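Local structure of ascorbate-specific PTS system EIIA component (Streptococcus pyogenes serotype M1, 2OQT) at residues I14-S19 against K140-M145; E25-A30 against A43-I48; Q32-S37 against L101-A106; Y58-P63 against V90-G95; A122-D127 against E131-C136. The protein probably relays phosphoryl groups as the cytoplasmic EIIA component of a phosphoenolpyruvate-dependent phosphotransferase system that takes up ascorbate. All blocks are in the same frame, centred on the assembly; numbering follows the deposited sequence.

Interaction 1: I14-S19 against K140-M145; sequences IRLGLS and KEVLEM
Ile-14 swings its CG1 branch beside its own backbone N (chi1 -42°), sending CD1 outward to the helix, where Val-142 holds CG1 opposite its backbone N (chi1 173°) and so presents that methyl to the strand. The two side chains lie alongside each other and run in opposite senses. Contact is tight at one point, with Ile-14 CD1 3.3 Å from Val-142 CG1. The second branch of the isoleucine adds breadth, its CG2 lying 3.9 Å from Val-142 CG2. Leu-143 starts off to one side of the contact but bends back to bring CD2 to 3.8 Å from Ile-14 CD1, so that this single methyl is held by two residues of one helical turn. A looser touch joins Leu-16 CD2 to Val-142 CG2 at 4.4 Å. Branched aliphatic side chains suit this place, where the short strand and helix segments run at 119°, because each can offer more than one methyl to the other segment. Arg-15 takes no part across the contact. Leu-8 of helix 4-10 packs on both Ile-14 and Leu-143, while Leu-83 of the parallel neighbouring strand 80-86 and Cys-136 close round Val-142.

Interaction 2: E25-A30 against A43-I48; sequences EAVRLA and AYYDAI
Arg-28 and Tyr-45 mark the closest backbone approach, their CA atoms 6.3 Å apart, between two helical segments whose axes come within 9.9 Å and run at 145° to each other. The pair is an antiparallel helical hairpin: helices 23-36 and 42-55 follow each other in the chain with a short connection, and 23-36 packs on strand 80-86 through Ala-26, Leu-29 and Ala-30. Tyr-45 carries much of the joint. Its ring meets the start of the arginine at a slant, CA and CB of Arg-28 lying against ring carbons CD1 and CE1, with CE1 3.7 Å from Arg-28 CB. Further out the arginine bends at chi3 (-88°), and the modelled guanidinium sets one face toward the phenol oxygen. Arg-28 NH2 and Tyr-45 OH are 3.2 Å apart, but the angle is too poor for a hydrogen bond, and a second arginine conformer leaves this placement doubtful. Toward the core the contact becomes wholly apolar. Val-27 and Ile-48, both beta-branched, each place a methyl between the helices, and Val-27 CG1 meets the ring edge 4.0 Å from Tyr-45 CD1. That same CG1 methyl also rests 3.8 Å from Ile-48 CG2.

Interaction 3: Q32-S37 against L101-A106; sequences QPLIDS and LLTLAA
Leu-34 and Thr-103 make the main apolar contact, methyl to methyl, with Leu-34 CD2 3.8 Å from Thr-103 CG2. The threonine keeps OG1 beside its backbone N (chi1 -49°), which leaves CG2 anti to that N and turned to the leucine. The same leucine methyl reaches Ala-105 CB more loosely, at 4.5 Å. A small alanine suits that position because it leaves room for the leucine methyl, which reaches both Thr-103 and Ala-105.

The polar interactions run within or beside the segments. Thr-103 OG1 makes a weak hydrogen bond to Ala-30 O, so the residue joins the helix with both of its branches, the methyl to a side chain and the hydroxyl to a carbonyl. Within the helix end, Gln-32 O accepts from Ile-35 N at 2.7 Å and from Asp-36 N at 2.8 Å. Pro-33 has no N-H to give to the preceding turn, in keeping with the kink here. A weak bond from Gln-32 NE2 to Asp-36 OD1 spans one turn.

Helix 23-36 packs against strand 97-105 of the mixed sheet. Thr-103 pairs through its backbone with Ala-82 of strand 80-86, whose side chain also touches Leu-34, while the alternate residues Leu-102 and Leu-104 face helix 111-124, packing on Ile-120 and Ala-116.

Interaction 4: Y58-P63 against V90-G95; sequences YYVLMP and VTFSDG
Tyr-59 and Phe-92 set their rings almost perpendicular, with planes at 85° and centroids 6.0 Å apart, and they meet rim to rim. Phe-92 CE1 lies near the plane of the tyrosine, 3.4 Å from Tyr-59 OH and 3.7 Å from Tyr-59 CE2, while the phenol oxygen lies close to the phenylalanine plane. The tyrosine CG occupies the crowded position between backbone N and carbonyl carbon (chi1 45°), and this brings the ring end round to its partner. Its hydroxyl is hydrogen-bonded to Thr-52, which gives the oxygen a polar partner at the edge of an apolar cluster and so suits tyrosine to a buried place. Val-60 approaches differently, over a face: its CG2 sits above the rim of the phenylalanine ring, 4.1 Å from Phe-92 CD1. Phe-92 stands where strand 89-91 ends, at the first corner of the beta-hairpin that leads back into the antiparallel strand 97-105. A type I turn runs from Phe-92 to Gly-95, closed by Gly-95 N to Phe-92 O at 2.8 Å, and the positive phi of Gly-95 (92°) is one that glycine adopts without strain. Trp-23 brings a further ring to Phe-92, and Val-27 of helix 23-36 packs on it too.

Interaction 5: A122-D127 against E131-C136; sequences ALFELD and ERLVAC
Arg-132 points its CB toward 122-127, and its aliphatic carbons bridge the space between the two segments before any atom touches Asp-127. Bends at chi2 and chi3 (-92° for the latter) then turn the guanidinium side-on to the chain. NE is the first atom to bind, donating to Asp-127 O over 3.1 Å, nearly along the C=O axis. CZ lies 3.5 Å from Asp-127 O, which sits in the guanidinium plane at its edge. NH2 donates to the same Asp-127 O, also at 3.1 Å, lying in the carbonyl plane on a lone pair. NH2 further rests beside Leu-126, 3.6 Å from both its CB and CD1. NH1 turns to a long, weak ion pair with Glu-148 of helix 139-149.

The next residue along, Leu-133, faces the interior. Its CD2 packs 3.7 Å from Phe-124 CE1 and 4.4 Å from Leu-123 CD2, a fit for an apolar residue where the C-terminal ends of helices 111-124 and 129-134 meet; Leu-123 and Phe-124 also pack on Leu-102.

Asp-127 thus takes part through its backbone, and OD1 of its carboxylate is 5.6 Å from Arg-132 NH2. One carbonyl oxygen receiving two coplanar N-H groups is probably polarised by the positive charge, and the paired grip should fix both the rotation of the guanidinium and the course of the turn between the helices.

Helix 23-36 serves both interaction 2 and interaction 3, outward to helix 42-55 and inward to strand 97-105. Val-27 and Ile-48 of interaction 2 also touch the aromatic cluster of interaction 4. Across the sheet, interactions 1 and 5 adjoin through Met-145 and Leu-133, while Leu-102 ties 101-106 to Phe-124. Interactions 3 and 4 are buried and rest on apolar or aromatic packing, with hydroxyls bonded to neighbours. Interactions 1, 2 and 5 are partly buried: interaction 1 is purely aliphatic, whereas 2 and 5 change toward solvent into arginine chemistry, a doubtful, non-bonded guanidinium-phenol approach in one and a doubly gripped carbonyl in the other.

Interaction 1: I14-S19 against K140-M145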
# COMPACT_ATOMS: atom_id res chain seq x y z
N ILE A 14 -8.51 -4.50 -0.72
CA ILE A 14 -7.67 -5.51 -0.17
C ILE A 14 -7.54 -6.67 -1.16
O ILE A 14 -8.54 -7.11 -1.75
CB ILE A 14 -8.17 -5.92 1.23
CG1 ILE A 14 -8.60 -4.66 2.02
CG2 ILE A 14 -7.09 -6.79 1.97
CD1 ILE A 14 -8.36 -4.66 3.52
N ARG A 15 -6.31 -7.10 -1.41
CA ARG A 15 -6.02 -8.35 -2.10
C ARG A 15 -5.07 -9.16 -1.28
O ARG A 15 -4.19 -8.64 -0.58
CB ARG A 15 -5.41 -8.18 -3.47
CG ARG A 15 -6.19 -7.32 -4.41
CD ARG A 15 -7.46 -7.92 -4.95
NE ARG A 15 -8.12 -6.91 -5.77
CZ ARG A 15 -8.97 -6.01 -5.31
NH1 ARG A 15 -9.33 -6.01 -4.02
NH2 ARG A 15 -9.50 -5.12 -6.14
N LEU A 16 -5.26 -10.46 -1.37
CA LEU A 16 -4.67 -11.39 -0.44
C LEU A 16 -3.91 -12.47 -1.17
O LEU A 16 -4.47 -13.13 -2.06
CB LEU A 16 -5.78 -11.94 0.46
CG LEU A 16 -5.95 -11.09 1.71
CD1 LEU A 16 -7.27 -11.37 2.37
CD2 LEU A 16 -4.79 -11.38 2.68
N GLY A 17 -2.63 -12.61 -0.82
CA GLY A 17 -1.80 -13.73 -1.27
C GLY A 17 -1.62 -13.72 -2.76
O GLY A 17 -1.91 -14.70 -3.43
N LEU A 18 -1.16 -12.60 -3.29
CA LEU A 18 -0.83 -12.54 -4.71
C LEU A 18 0.64 -12.94 -4.89
O LEU A 18 1.34 -13.15 -3.91
CB LEU A 18 -1.12 -11.14 -5.27
CG LEU A 18 -2.44 -10.45 -4.99
CD1 LEU A 18 -2.26 -8.99 -5.34
CD2 LEU A 18 -3.60 -11.05 -5.76
N SER A 19 1.10 -13.05 -6.14
CA SER A 19 2.47 -13.50 -6.41
C SER A 19 3.17 -12.56 -7.39
O SER A 19 2.61 -12.22 -8.43
CB SER A 19 2.48 -14.95 -6.99
OG SER A 19 1.34 -15.74 -6.65
N LYS A 140 -11.95 -9.15 5.66
CA LYS A 140 -12.56 -9.02 7.00
C LYS A 140 -11.49 -8.91 8.10
O LYS A 140 -11.47 -7.94 8.86
CB LYS A 140 -13.54 -10.16 7.30
CG LYS A 140 -14.10 -10.12 8.76
CD LYS A 140 -15.01 -11.32 9.15
CE LYS A 140 -14.36 -12.69 8.81
NZ LYS A 140 -15.37 -13.79 8.56
N GLU A 141 -10.57 -9.88 8.17
CA GLU A 141 -9.55 -9.81 9.23
C GLU A 141 -8.46 -8.80 9.00
O GLU A 141 -7.88 -8.30 9.96
CB GLU A 141 -8.98 -11.17 9.63
CG GLU A 141 -8.83 -12.19 8.55
CD GLU A 141 -9.11 -13.58 9.10
OE1 GLU A 141 -8.24 -14.49 8.98
OE2 GLU A 141 -10.21 -13.74 9.67
N VAL A 142 -8.18 -8.47 7.74
CA VAL A 142 -7.32 -7.33 7.47
C VAL A 142 -7.97 -6.09 8.08
O VAL A 142 -7.35 -5.39 8.87
CB VAL A 142 -7.01 -7.13 5.97
CG1 VAL A 142 -6.26 -5.84 5.75
CG2 VAL A 142 -6.19 -8.30 5.42
N LEU A 143 -9.24 -5.86 7.76
CA LEU A 143 -9.96 -4.72 8.33
C LEU A 143 -10.01 -4.78 9.87
O LEU A 143 -10.04 -3.76 10.54
CB LEU A 143 -11.37 -4.61 7.73
CG LEU A 143 -11.72 -3.92 6.39
CD1 LEU A 143 -10.86 -2.68 6.03
CD2 LEU A 143 -11.75 -4.88 5.23
N GLU A 144 -10.03 -5.99 10.42
CA GLU A 144 -10.07 -6.12 11.88
C GLU A 144 -8.74 -5.74 12.50
O GLU A 144 -8.70 -5.11 13.57
CB GLU A 144 -10.57 -7.50 12.31
CG GLU A 144 -12.10 -7.52 12.54
CD GLU A 144 -12.76 -8.83 12.12
OE1 GLU A 144 -12.02 -9.77 11.74
OE2 GLU A 144 -14.01 -8.94 12.16
N MSE A 145 -7.65 -6.08 11.81
CA MSE A 145 -6.34 -5.59 12.19
C MSE A 145 -6.27 -4.08 12.12
O MSE A 145 -5.70 -3.47 13.02
CB MSE A 145 -5.26 -6.19 11.32
CG MSE A 145 -5.14 -7.66 11.48
SE MSE A 145 -3.48 -8.29 10.75
CE MSE A 145 -2.24 -7.11 11.74

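Interaction 2: E25-A30 against A43-I48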
# COMPACT_ATOMS: atom_id res chain seq x y z
N GLU A 25 6.48 -5.96 -10.78
CA GLU A 25 5.26 -6.83 -10.73
C GLU A 25 4.41 -6.51 -9.52
O GLU A 25 3.19 -6.42 -9.61
CB GLU A 25 5.63 -8.33 -10.65
CG GLU A 25 5.39 -9.22 -11.89
CD GLU A 25 6.66 -9.50 -12.77
OE1 GLU A 25 7.18 -10.65 -12.75
OE2 GLU A 25 7.13 -8.57 -13.50
N ALA A 26 5.08 -6.31 -8.39
CA ALA A 26 4.39 -6.14 -7.09
C ALA A 26 3.72 -4.78 -6.98
O ALA A 26 2.64 -4.62 -6.41
CB ALA A 26 5.36 -6.33 -5.98
N VAL A 27 4.39 -3.79 -7.55
CA VAL A 27 3.83 -2.46 -7.60
C VAL A 27 2.60 -2.45 -8.52
O VAL A 27 1.58 -1.91 -8.14
CB VAL A 27 4.94 -1.45 -7.97
CG1 VAL A 27 4.38 -0.16 -8.48
CG2 VAL A 27 5.76 -1.21 -6.77
N ARG A 28 2.70 -3.04 -9.70
CA ARG A 28 1.56 -3.16 -10.59
C ARG A 28 0.37 -3.76 -9.83
O ARG A 28 -0.74 -3.22 -9.86
CB ARG A 28 1.93 -4.02 -11.79
CG ARG A 28 0.81 -4.31 -12.77
CD ARG A 28 1.36 -5.05 -13.98
NE ARG A 28 1.83 -4.13 -15.02
CZ ARG A 28 2.90 -4.33 -15.79
NH1 ARG A 28 3.63 -5.44 -15.64
NH2 ARG A 28 3.24 -3.42 -16.70
N LEU A 29 0.62 -4.87 -9.15
CA LEU A 29 -0.45 -5.60 -8.43
C LEU A 29 -0.99 -4.75 -7.30
O LEU A 29 -2.14 -4.90 -6.90
CB LEU A 29 0.06 -6.95 -7.90
CG LEU A 29 0.42 -8.12 -8.87
CD1 LEU A 29 1.17 -9.19 -8.10
CD2 LEU A 29 -0.84 -8.72 -9.62
N ALA A 30 -0.16 -3.85 -6.77
CA ALA A 30 -0.54 -3.11 -5.59
C ALA A 30 -1.41 -1.92 -5.98
O ALA A 30 -2.23 -1.45 -5.19
CB ALA A 30 0.68 -2.69 -4.82
N ALA A 43 -1.72 5.64 -15.45
CA ALA A 43 -0.63 6.60 -15.48
C ALA A 43 -0.04 6.78 -14.05
O ALA A 43 1.07 7.32 -13.90
CB ALA A 43 -1.11 7.91 -16.04
N TYR A 44 -0.79 6.34 -13.04
CA TYR A 44 -0.33 6.35 -11.65
C TYR A 44 0.67 5.24 -11.42
O TYR A 44 1.70 5.48 -10.86
CB TYR A 44 -1.49 6.27 -10.62
CG TYR A 44 -1.04 6.65 -9.22
CD1 TYR A 44 -0.29 7.82 -8.98
CD2 TYR A 44 -1.30 5.81 -8.11
CE1 TYR A 44 0.13 8.16 -7.68
CE2 TYR A 44 -0.85 6.15 -6.80
CZ TYR A 44 -0.15 7.31 -6.61
OH TYR A 44 0.28 7.66 -5.35
N TYR A 45 0.40 4.03 -11.86
CA TYR A 45 1.43 3.01 -11.85
C TYR A 45 2.73 3.56 -12.53
O TYR A 45 3.75 3.69 -11.89
CB TYR A 45 0.88 1.73 -12.50
CG TYR A 45 1.94 0.77 -13.00
CD1 TYR A 45 2.69 -0.02 -12.11
CD2 TYR A 45 2.20 0.66 -14.36
CE1 TYR A 45 3.70 -0.92 -12.58
CE2 TYR A 45 3.21 -0.23 -14.83
CZ TYR A 45 3.95 -1.01 -13.93
OH TYR A 45 4.92 -1.87 -14.42
N ASP A 46 2.67 3.94 -13.79
CA ASP A 46 3.78 4.62 -14.45
C ASP A 46 4.51 5.65 -13.60
O ASP A 46 5.74 5.67 -13.53
CB ASP A 46 3.29 5.24 -15.75
CG ASP A 46 2.68 4.21 -16.67
OD1 ASP A 46 1.72 4.48 -17.41
OD2 ASP A 46 3.15 3.08 -16.59
N ALA A 47 3.75 6.50 -12.92
CA ALA A 47 4.37 7.52 -12.13
C ALA A 47 5.09 6.88 -10.92
O ALA A 47 6.10 7.36 -10.44
CB ALA A 47 3.35 8.59 -11.75
N ILE A 48 4.66 5.72 -10.46
CA ILE A 48 5.38 5.13 -9.34
C ILE A 48 6.74 4.57 -9.81
O ILE A 48 7.77 4.73 -9.15
CB ILE A 48 4.48 4.17 -8.55
CG1 ILE A 48 3.35 5.02 -7.89
CG2 ILE A 48 5.27 3.38 -7.53
CD1 ILE A 48 2.29 4.29 -7.04

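Interaction 3: Q32-S37 against L101-A106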
# COMPACT_ATOMS: atom_id res chain seq x y z
N GLN A 32 -3.26 -1.95 -8.92
CA GLN A 32 -4.41 -2.48 -9.64
C GLN A 32 -5.72 -2.27 -8.90
O GLN A 32 -6.62 -1.63 -9.43
CB GLN A 32 -4.18 -3.96 -9.98
CG GLN A 32 -5.24 -4.57 -10.86
CD GLN A 32 -5.61 -3.65 -11.99
OE1 GLN A 32 -4.78 -3.34 -12.85
NE2 GLN A 32 -6.86 -3.16 -11.98
N PRO A 33 -5.82 -2.72 -7.65
CA PRO A 33 -7.13 -2.57 -6.97
C PRO A 33 -7.69 -1.14 -6.94
O PRO A 33 -8.85 -0.94 -6.52
CB PRO A 33 -6.84 -3.04 -5.54
CG PRO A 33 -5.69 -3.92 -5.65
CD PRO A 33 -4.82 -3.34 -6.76
N LEU A 34 -6.88 -0.17 -7.36
CA LEU A 34 -7.24 1.25 -7.29
C LEU A 34 -7.61 1.76 -8.65
O LEU A 34 -8.18 2.84 -8.82
CB LEU A 34 -6.07 2.04 -6.77
CG LEU A 34 -6.23 2.53 -5.34
CD1 LEU A 34 -7.02 1.59 -4.47
CD2 LEU A 34 -4.88 2.94 -4.75
N ILE A 35 -7.18 0.99 -9.63
CA ILE A 35 -7.64 1.16 -10.98
C ILE A 35 -8.98 0.43 -11.09
O ILE A 35 -9.91 1.00 -11.54
CB ILE A 35 -6.60 0.63 -11.98
CG1 ILE A 35 -5.41 1.61 -11.99
CG2 ILE A 35 -7.26 0.53 -13.38
CD1 ILE A 35 -4.06 1.01 -12.37
N ASP A 36 -9.06 -0.81 -10.60
CA ASP A 36 -10.36 -1.47 -10.37
C ASP A 36 -11.46 -0.58 -9.78
O ASP A 36 -12.61 -0.67 -10.21
CB ASP A 36 -10.22 -2.75 -9.51
CG ASP A 36 -9.38 -3.87 -10.20
OD1 ASP A 36 -9.32 -3.93 -11.47
OD2 ASP A 36 -8.79 -4.70 -9.45
N SER A 37 -11.16 0.26 -8.78
CA SER A 37 -12.20 1.01 -8.12
C SER A 37 -12.35 2.40 -8.75
O SER A 37 -13.07 3.27 -8.24
CB SER A 37 -11.90 1.09 -6.63
OG SER A 37 -10.69 1.81 -6.35
N LEU A 101 2.39 -4.52 0.54
CA LEU A 101 2.30 -3.19 -0.11
C LEU A 101 0.98 -2.49 0.19
O LEU A 101 -0.12 -2.97 -0.19
CB LEU A 101 2.50 -3.32 -1.62
CG LEU A 101 3.89 -3.90 -1.98
CD1 LEU A 101 3.87 -5.44 -2.05
CD2 LEU A 101 4.43 -3.28 -3.27
N LEU A 102 1.12 -1.38 0.91
CA LEU A 102 0.06 -0.41 1.12
C LEU A 102 0.20 0.85 0.24
O LEU A 102 0.72 1.87 0.65
CB LEU A 102 0.00 0.01 2.58
CG LEU A 102 -1.42 0.12 3.11
CD1 LEU A 102 -1.46 -0.24 4.58
CD2 LEU A 102 -1.99 1.48 2.86
N THR A 103 -0.27 0.73 -0.99
CA THR A 103 -0.50 1.86 -1.87
C THR A 103 -1.33 3.00 -1.33
O THR A 103 -2.39 2.81 -0.75
CB THR A 103 -1.15 1.35 -3.11
OG1 THR A 103 -0.37 0.23 -3.49
CG2 THR A 103 -1.17 2.40 -4.22
N LEU A 104 -0.84 4.19 -1.61
CA LEU A 104 -1.45 5.40 -1.15
C LEU A 104 -1.65 6.31 -2.33
O LEU A 104 -0.72 6.53 -3.07
CB LEU A 104 -0.44 6.05 -0.21
CG LEU A 104 -0.66 7.43 0.37
CD1 LEU A 104 0.63 7.77 1.07
CD2 LEU A 104 -0.88 8.42 -0.67
N ALA A 105 -2.85 6.85 -2.53
CA ALA A 105 -3.05 7.86 -3.58
C ALA A 105 -3.70 9.12 -3.05
O ALA A 105 -4.68 9.07 -2.27
CB ALA A 105 -3.83 7.30 -4.79
N ALA A 106 -3.18 10.24 -3.49
CA ALA A 106 -3.70 11.50 -3.01
C ALA A 106 -3.68 12.56 -4.07
O ALA A 106 -2.75 12.62 -4.88
CB ALA A 106 -2.89 11.98 -1.76

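Interaction 4: Y58-P63 against V90-G95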
# COMPACT_ATOMS: atom_id res chain seq x y z
N TYR A 58 11.96 4.88 -2.14
CA TYR A 58 11.75 5.75 -0.97
C TYR A 58 10.56 5.35 -0.09
O TYR A 58 10.55 5.64 1.09
CB TYR A 58 11.61 7.23 -1.39
CG TYR A 58 10.57 7.45 -2.45
CD1 TYR A 58 9.29 7.87 -2.12
CD2 TYR A 58 10.87 7.24 -3.81
CE1 TYR A 58 8.32 8.08 -3.11
CE2 TYR A 58 9.92 7.42 -4.80
CZ TYR A 58 8.64 7.83 -4.46
OH TYR A 58 7.70 8.03 -5.46
N TYR A 59 9.55 4.69 -0.64
CA TYR A 59 8.35 4.37 0.14
C TYR A 59 8.43 3.05 0.88
O TYR A 59 7.46 2.58 1.45
CB TYR A 59 7.12 4.40 -0.77
CG TYR A 59 7.41 3.69 -2.03
CD1 TYR A 59 7.80 4.39 -3.15
CD2 TYR A 59 7.37 2.30 -2.09
CE1 TYR A 59 8.12 3.75 -4.31
CE2 TYR A 59 7.69 1.64 -3.25
CZ TYR A 59 8.06 2.37 -4.36
OH TYR A 59 8.39 1.76 -5.54
N VAL A 60 9.59 2.42 0.87
CA VAL A 60 9.80 1.19 1.63
C VAL A 60 10.33 1.53 3.04
O VAL A 60 11.51 1.45 3.29
CB VAL A 60 10.77 0.25 0.92
CG1 VAL A 60 10.62 -1.11 1.49
CG2 VAL A 60 10.52 0.22 -0.58
N LEU A 61 9.45 1.91 3.94
CA LEU A 61 9.83 2.53 5.20
C LEU A 61 10.16 1.58 6.32
O LEU A 61 11.07 1.87 7.10
CB LEU A 61 8.75 3.51 5.70
CG LEU A 61 8.46 4.81 4.92
CD1 LEU A 61 9.61 5.32 4.07
CD2 LEU A 61 7.26 4.61 4.05
N MSE A 62 9.44 0.47 6.43
CA MSE A 62 9.74 -0.52 7.48
C MSE A 62 9.80 -1.96 6.98
O MSE A 62 9.21 -2.27 5.94
CB MSE A 62 8.82 -0.35 8.69
CG MSE A 62 7.35 -0.14 8.40
SE MSE A 62 6.41 1.07 9.66
CE MSE A 62 6.78 0.15 11.37
N PRO A 63 10.53 -2.84 7.70
CA PRO A 63 10.77 -4.23 7.29
C PRO A 63 9.53 -4.90 6.77
O PRO A 63 8.51 -4.94 7.43
CB PRO A 63 11.21 -4.90 8.59
CG PRO A 63 11.94 -3.82 9.32
CD PRO A 63 11.20 -2.54 8.98
N VAL A 90 9.28 -9.89 -2.06
CA VAL A 90 9.83 -9.43 -3.31
C VAL A 90 10.96 -8.47 -2.91
O VAL A 90 10.89 -7.86 -1.84
CB VAL A 90 8.67 -8.85 -4.22
CG1 VAL A 90 8.45 -7.33 -4.02
CG2 VAL A 90 8.87 -9.23 -5.68
N THR A 91 12.02 -8.38 -3.72
CA THR A 91 13.18 -7.58 -3.40
C THR A 91 13.23 -6.28 -4.22
O THR A 91 13.28 -6.30 -5.45
CB THR A 91 14.49 -8.36 -3.60
OG1 THR A 91 14.38 -9.66 -3.00
CG2 THR A 91 15.65 -7.65 -2.90
N PHE A 92 13.20 -5.15 -3.52
CA PHE A 92 13.24 -3.84 -4.17
C PHE A 92 14.70 -3.47 -4.53
O PHE A 92 15.64 -4.11 -4.07
CB PHE A 92 12.53 -2.80 -3.29
CG PHE A 92 11.05 -2.68 -3.58
CD1 PHE A 92 10.55 -1.56 -4.26
CD2 PHE A 92 10.16 -3.70 -3.20
CE1 PHE A 92 9.16 -1.46 -4.57
CE2 PHE A 92 8.80 -3.62 -3.51
CZ PHE A 92 8.29 -2.49 -4.19
N SER A 93 14.87 -2.48 -5.39
CA SER A 93 16.19 -2.15 -5.96
C SER A 93 17.25 -1.64 -4.96
O SER A 93 18.40 -1.43 -5.36
CB SER A 93 16.07 -1.16 -7.13
OG SER A 93 15.64 0.12 -6.68
N ASP A 94 16.88 -1.44 -3.69
CA ASP A 94 17.84 -1.11 -2.63
C ASP A 94 18.21 -2.34 -1.83
O ASP A 94 18.89 -2.23 -0.83
CB ASP A 94 17.31 -0.02 -1.67
CG ASP A 94 16.04 -0.47 -0.85
OD1 ASP A 94 15.42 -1.54 -1.13
OD2 ASP A 94 15.65 0.30 0.09
N GLY A 95 17.72 -3.51 -2.22
CA GLY A 95 18.00 -4.68 -1.45
C GLY A 95 16.99 -5.03 -0.38
O GLY A 95 17.13 -6.07 0.25

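Interaction 5: A122-D127 against E131-C136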
# COMPACT_ATOMS: atom_id res chain seq x y z
N ALA A 122 0.99 2.97 12.32
CA ALA A 122 0.24 2.36 13.42
C ALA A 122 -0.10 0.90 13.16
O ALA A 122 0.02 0.06 14.06
CB ALA A 122 -1.01 3.16 13.69
N LEU A 123 -0.51 0.60 11.93
CA LEU A 123 -0.84 -0.79 11.55
C LEU A 123 0.37 -1.69 11.66
O LEU A 123 0.28 -2.85 12.07
CB LEU A 123 -1.39 -0.85 10.12
CG LEU A 123 -1.76 -2.23 9.57
CD1 LEU A 123 -2.99 -2.83 10.26
CD2 LEU A 123 -2.00 -2.15 8.07
N PHE A 124 1.52 -1.14 11.27
CA PHE A 124 2.71 -1.97 11.21
C PHE A 124 3.45 -2.00 12.54
O PHE A 124 4.27 -2.89 12.75
CB PHE A 124 3.61 -1.54 10.05
CG PHE A 124 2.99 -1.79 8.69
CD1 PHE A 124 2.91 -3.09 8.18
CD2 PHE A 124 2.45 -0.74 7.95
CE1 PHE A 124 2.32 -3.33 6.94
CE2 PHE A 124 1.87 -0.96 6.70
CZ PHE A 124 1.80 -2.25 6.20
N GLU A 125 3.13 -1.04 13.42
CA GLU A 125 3.62 -1.01 14.79
C GLU A 125 2.88 -1.99 15.72
O GLU A 125 3.11 -2.01 16.93
CB GLU A 125 3.51 0.41 15.34
CG GLU A 125 4.59 1.36 14.83
CD GLU A 125 4.80 2.60 15.72
OE1 GLU A 125 3.95 2.84 16.63
OE2 GLU A 125 5.80 3.34 15.49
N LEU A 126 1.98 -2.79 15.14
CA LEU A 126 1.33 -3.86 15.88
C LEU A 126 2.20 -5.11 15.94
O LEU A 126 2.73 -5.58 14.92
CB LEU A 126 0.01 -4.26 15.24
CG LEU A 126 -1.27 -3.44 15.22
CD1 LEU A 126 -2.30 -4.30 14.53
CD2 LEU A 126 -1.74 -3.01 16.61
N ASP A 127 2.32 -5.65 17.15
CA ASP A 127 2.91 -6.97 17.41
C ASP A 127 2.75 -7.94 16.23
O ASP A 127 1.65 -8.23 15.80
CB ASP A 127 2.31 -7.56 18.71
CG ASP A 127 2.70 -6.73 19.96
OD1 ASP A 127 1.87 -5.90 20.45
OD2 ASP A 127 3.85 -6.89 20.44
N GLU A 131 3.53 -10.73 9.14
CA GLU A 131 3.23 -12.16 9.14
C GLU A 131 1.77 -12.38 9.51
O GLU A 131 1.08 -13.15 8.85
CB GLU A 131 4.16 -12.86 10.14
CG GLU A 131 5.44 -12.07 10.43
CD GLU A 131 5.14 -10.81 11.25
OE1 GLU A 131 3.95 -10.63 11.62
OE2 GLU A 131 6.07 -10.00 11.51
N ARG A 132 1.29 -11.71 10.55
CA ARG A 132 -0.14 -11.70 10.80
C ARG A 132 -0.93 -11.34 9.52
O ARG A 132 -1.92 -12.02 9.18
CB ARG A 132 -0.48 -10.72 11.90
CG ARG A 132 -0.44 -11.28 13.31
CD ARG A 132 -1.51 -10.60 14.15
NE ARG A 132 -1.04 -9.40 14.86
CZ ARG A 132 -1.85 -8.51 15.43
NH1 ARG A 132 -3.17 -8.66 15.36
NH2 ARG A 132 -1.33 -7.46 16.07
N LEU A 133 -0.49 -10.28 8.83
CA LEU A 133 -1.11 -9.76 7.61
C LEU A 133 -1.01 -10.77 6.48
O LEU A 133 -1.96 -10.96 5.71
CB LEU A 133 -0.44 -8.43 7.20
CG LEU A 133 -1.01 -7.00 7.29
CD1 LEU A 133 -2.40 -6.85 7.87
CD2 LEU A 133 -0.04 -6.05 7.98
N VAL A 134 0.15 -11.43 6.39
CA VAL A 134 0.39 -12.47 5.34
C VAL A 134 -0.51 -13.70 5.53
O VAL A 134 -0.99 -14.27 4.55
CB VAL A 134 1.92 -12.81 5.17
CG1 VAL A 134 2.15 -14.18 4.54
CG2 VAL A 134 2.60 -11.76 4.33
N ALA A 135 -0.78 -14.05 6.78
CA ALA A 135 -1.63 -15.19 7.17
C ALA A 135 -3.14 -14.87 7.25
O ALA A 135 -3.96 -15.75 7.57
CB ALA A 135 -1.15 -15.75 8.50
N CYS A 136 -3.49 -13.61 6.98
CA CYS A 136 -4.89 -13.19 6.85
C CYS A 136 -5.59 -13.95 5.72
O CYS A 136 -5.08 -14.08 4.61
CB CYS A 136 -4.98 -11.69 6.61
SG CYS A 136 -5.22 -10.71 8.10